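Local coordinates for octopine dehydrogenase (Pecten maximus, PDB 3C7A), which catalyses the NADH-dependent reductive condensation of L-arginine with pyruvate to D-octopine, and the reverse oxidation, at residues A[362-367]-A[374-379]. Sequence-based numbering, arbitrary orientation.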
loop_
_atom_site.group_PDB
_atom_site.type_symbol
_atom_site.label_atom_id
_atom_site.label_comp_id
_atom_site.label_asym_id
_atom_site.label_seq_id
_atom_site.Cartn_x
_atom_site.Cartn_y
_atom_site.Cartn_z
ATOM N N ILE A 362 -11.103 -17.490 4.894
ATOM C CA ILE A 362 -9.658 -17.746 4.957
ATOM C C ILE A 362 -9.236 -18.492 6.232
ATOM O O ILE A 362 -8.071 -18.870 6.382
ATOM C CB ILE A 362 -8.817 -16.444 4.778
ATOM C CG1 ILE A 362 -9.244 -15.364 5.784
ATOM C CG2 ILE A 362 -8.914 -15.938 3.336
ATOM C CD1 ILE A 362 -8.232 -14.235 5.961
ATOM N N GLY A 363 -10.190 -18.699 7.140
ATOM C CA GLY A 363 -9.953 -19.447 8.377
ATOM C C GLY A 363 -9.245 -18.667 9.473
ATOM O O GLY A 363 -8.432 -19.229 10.213
ATOM N N LYS A 364 -9.557 -17.376 9.578
ATOM C CA LYS A 364 -8.969 -16.499 10.596
ATOM C C LYS A 364 -10.054 -15.820 11.441
ATOM O O LYS A 364 -11.232 -15.837 11.075
ATOM C CB LYS A 364 -8.061 -15.443 9.944
ATOM C CG LYS A 364 -6.901 -15.999 9.111
ATOM C CD LYS A 364 -5.789 -16.583 9.979
ATOM C CE LYS A 364 -4.653 -17.126 9.125
ATOM N NZ LYS A 364 -3.608 -17.805 9.940
ATOM N N GLU A 365 -9.651 -15.229 12.568
ATOM C CA GLU A 365 -10.582 -14.551 13.479
ATOM C C GLU A 365 -9.983 -13.253 14.032
ATOM O O GLU A 365 -8.924 -13.272 14.664
ATOM C CB GLU A 365 -10.982 -15.487 14.629
ATOM C CG GLU A 365 -12.168 -15.002 15.464
ATOM C CD GLU A 365 -12.418 -15.856 16.700
ATOM O OE1 GLU A 365 -11.470 -16.076 17.485
ATOM O OE2 GLU A 365 -13.571 -16.298 16.895
ATOM N N TYR A 366 -10.671 -12.134 13.791
ATOM C CA TYR A 366 -10.217 -10.814 14.250
ATOM C C TYR A 366 -11.256 -10.075 15.109
ATOM O O TYR A 366 -10.916 -9.517 16.157
ATOM C CB TYR A 366 -9.811 -9.926 13.063
ATOM C CG TYR A 366 -8.843 -10.553 12.081
ATOM C CD1 TYR A 366 -7.510 -10.779 12.425
ATOM C CD2 TYR A 366 -9.259 -10.901 10.795
ATOM C CE1 TYR A 366 -6.617 -11.349 11.519
ATOM C CE2 TYR A 366 -8.376 -11.471 9.881
ATOM C CZ TYR A 366 -7.057 -11.692 10.249
ATOM O OH TYR A 366 -6.184 -12.254 9.345
ATOM N N LEU A 367 -12.509 -10.067 14.655
ATOM C CA LEU A 367 -13.591 -9.339 15.326
ATOM C C LEU A 367 -14.633 -10.293 15.921
ATOM O O LEU A 367 -15.097 -11.213 15.243
ATOM C CB LEU A 367 -14.258 -8.362 14.346
ATOM C CG LEU A 367 -15.259 -7.315 14.850
ATOM C CD1 LEU A 367 -14.555 -6.161 15.558
ATOM C CD2 LEU A 367 -16.103 -6.788 13.696
ATOM N N GLY A 374 -10.282 -11.122 18.739
ATOM C CA GLY A 374 -10.118 -12.339 17.944
ATOM C C GLY A 374 -8.834 -13.110 18.198
ATOM O O GLY A 374 -7.856 -12.561 18.712
ATOM N N LYS A 375 -8.850 -14.389 17.823
ATOM C CA LYS A 375 -7.719 -15.305 18.018
ATOM C C LYS A 375 -6.423 -14.817 17.356
ATOM O O LYS A 375 -5.337 -14.979 17.918
ATOM C CB LYS A 375 -8.094 -16.708 17.512
ATOM C CG LYS A 375 -7.177 -17.843 17.968
ATOM C CD LYS A 375 -6.084 -18.131 16.947
ATOM C CE LYS A 375 -5.022 -19.058 17.513
ATOM N NZ LYS A 375 -3.815 -19.110 16.636
ATOM N N ASP A 376 -6.550 -14.218 16.172
ATOM C CA ASP A 376 -5.395 -13.779 15.381
ATOM C C ASP A 376 -5.200 -12.253 15.389
ATOM O O ASP A 376 -4.605 -11.693 14.462
ATOM C CB ASP A 376 -5.523 -14.286 13.936
ATOM C CG ASP A 376 -5.727 -15.794 13.854
ATOM O OD1 ASP A 376 -4.801 -16.551 14.219
ATOM O OD2 ASP A 376 -6.815 -16.222 13.410
ATOM N N VAL A 377 -5.682 -11.591 16.442
ATOM C CA VAL A 377 -5.671 -10.120 16.527
ATOM C C VAL A 377 -4.256 -9.498 16.569
ATOM O O VAL A 377 -4.071 -8.340 16.183
ATOM C CB VAL A 377 -6.567 -9.600 17.702
ATOM C CG1 VAL A 377 -5.879 -9.772 19.059
ATOM C CG2 VAL A 377 -6.980 -8.147 17.479
ATOM N N ALA A 378 -3.273 -10.275 17.021
ATOM C CA ALA A 378 -1.894 -9.795 17.160
ATOM C C ALA A 378 -1.123 -9.729 15.836
ATOM O O ALA A 378 0.001 -9.219 15.795
ATOM C CB ALA A 378 -1.136 -10.641 18.184
ATOM N N THR A 379 -1.727 -10.235 14.762
ATOM C CA THR A 379 -1.107 -10.206 13.434
ATOM C C THR A 379 -1.592 -9.031 12.569
ATOM O O THR A 379 -1.310 -8.984 11.368
ATOM C CB THR A 379 -1.310 -11.545 12.666
ATOM O OG1 THR A 379 -2.710 -11.822 12.527
ATOM C CG2 THR A 379 -0.632 -12.703 13.392
HETATM O O HOH W 1 -3.550 -12.739 9.843
#
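Glu365 is hydrogen-bonded to 374-379 through backbone and side chain alike. Glu365 O accepts Asp376 N at 3.0 Å, the donor nearly in line with the carbonyl, while Glu365 N gives a hydrogen bond to the anti lone pair of Asp376 OD2 (3.1 Å), closing a ring between the two residues. The Glu365 side chain is extended, CG anti to the backbone N (chi1 -167°), and Lys375 N hydrogen-bonds to Glu365 OE1 at 3.1 Å, 18° out of the carboxylate plane. Replacing Glu365 by an alanine would probably leave Lys375 N, in the type I turn 374-377, without this carboxylate acceptor. Tyr366 O accepts a hydrogen bond from Gly374 N, which lies above the carbonyl plane. Lys364 CD lies 3.6 Å from Asp376 OD2, and the Tyr366 ring turns an edge to Asp376 O. Water 1 joins Tyr366 OH (2.7 Å) to Thr379 OG1, itself a donor to Asp376 O. The ring packs on Ile330, Pro331 and Ile335 of helix 330-344. Between helices 349-362 and 391-396 the chain thus folds back on itself after the Schellman motif at Gly363. Lys375 NZ makes a long salt bridge to Asp376 OD1 and Lys364 NZ lies nearby, so Asp376 is likely to stay ionised.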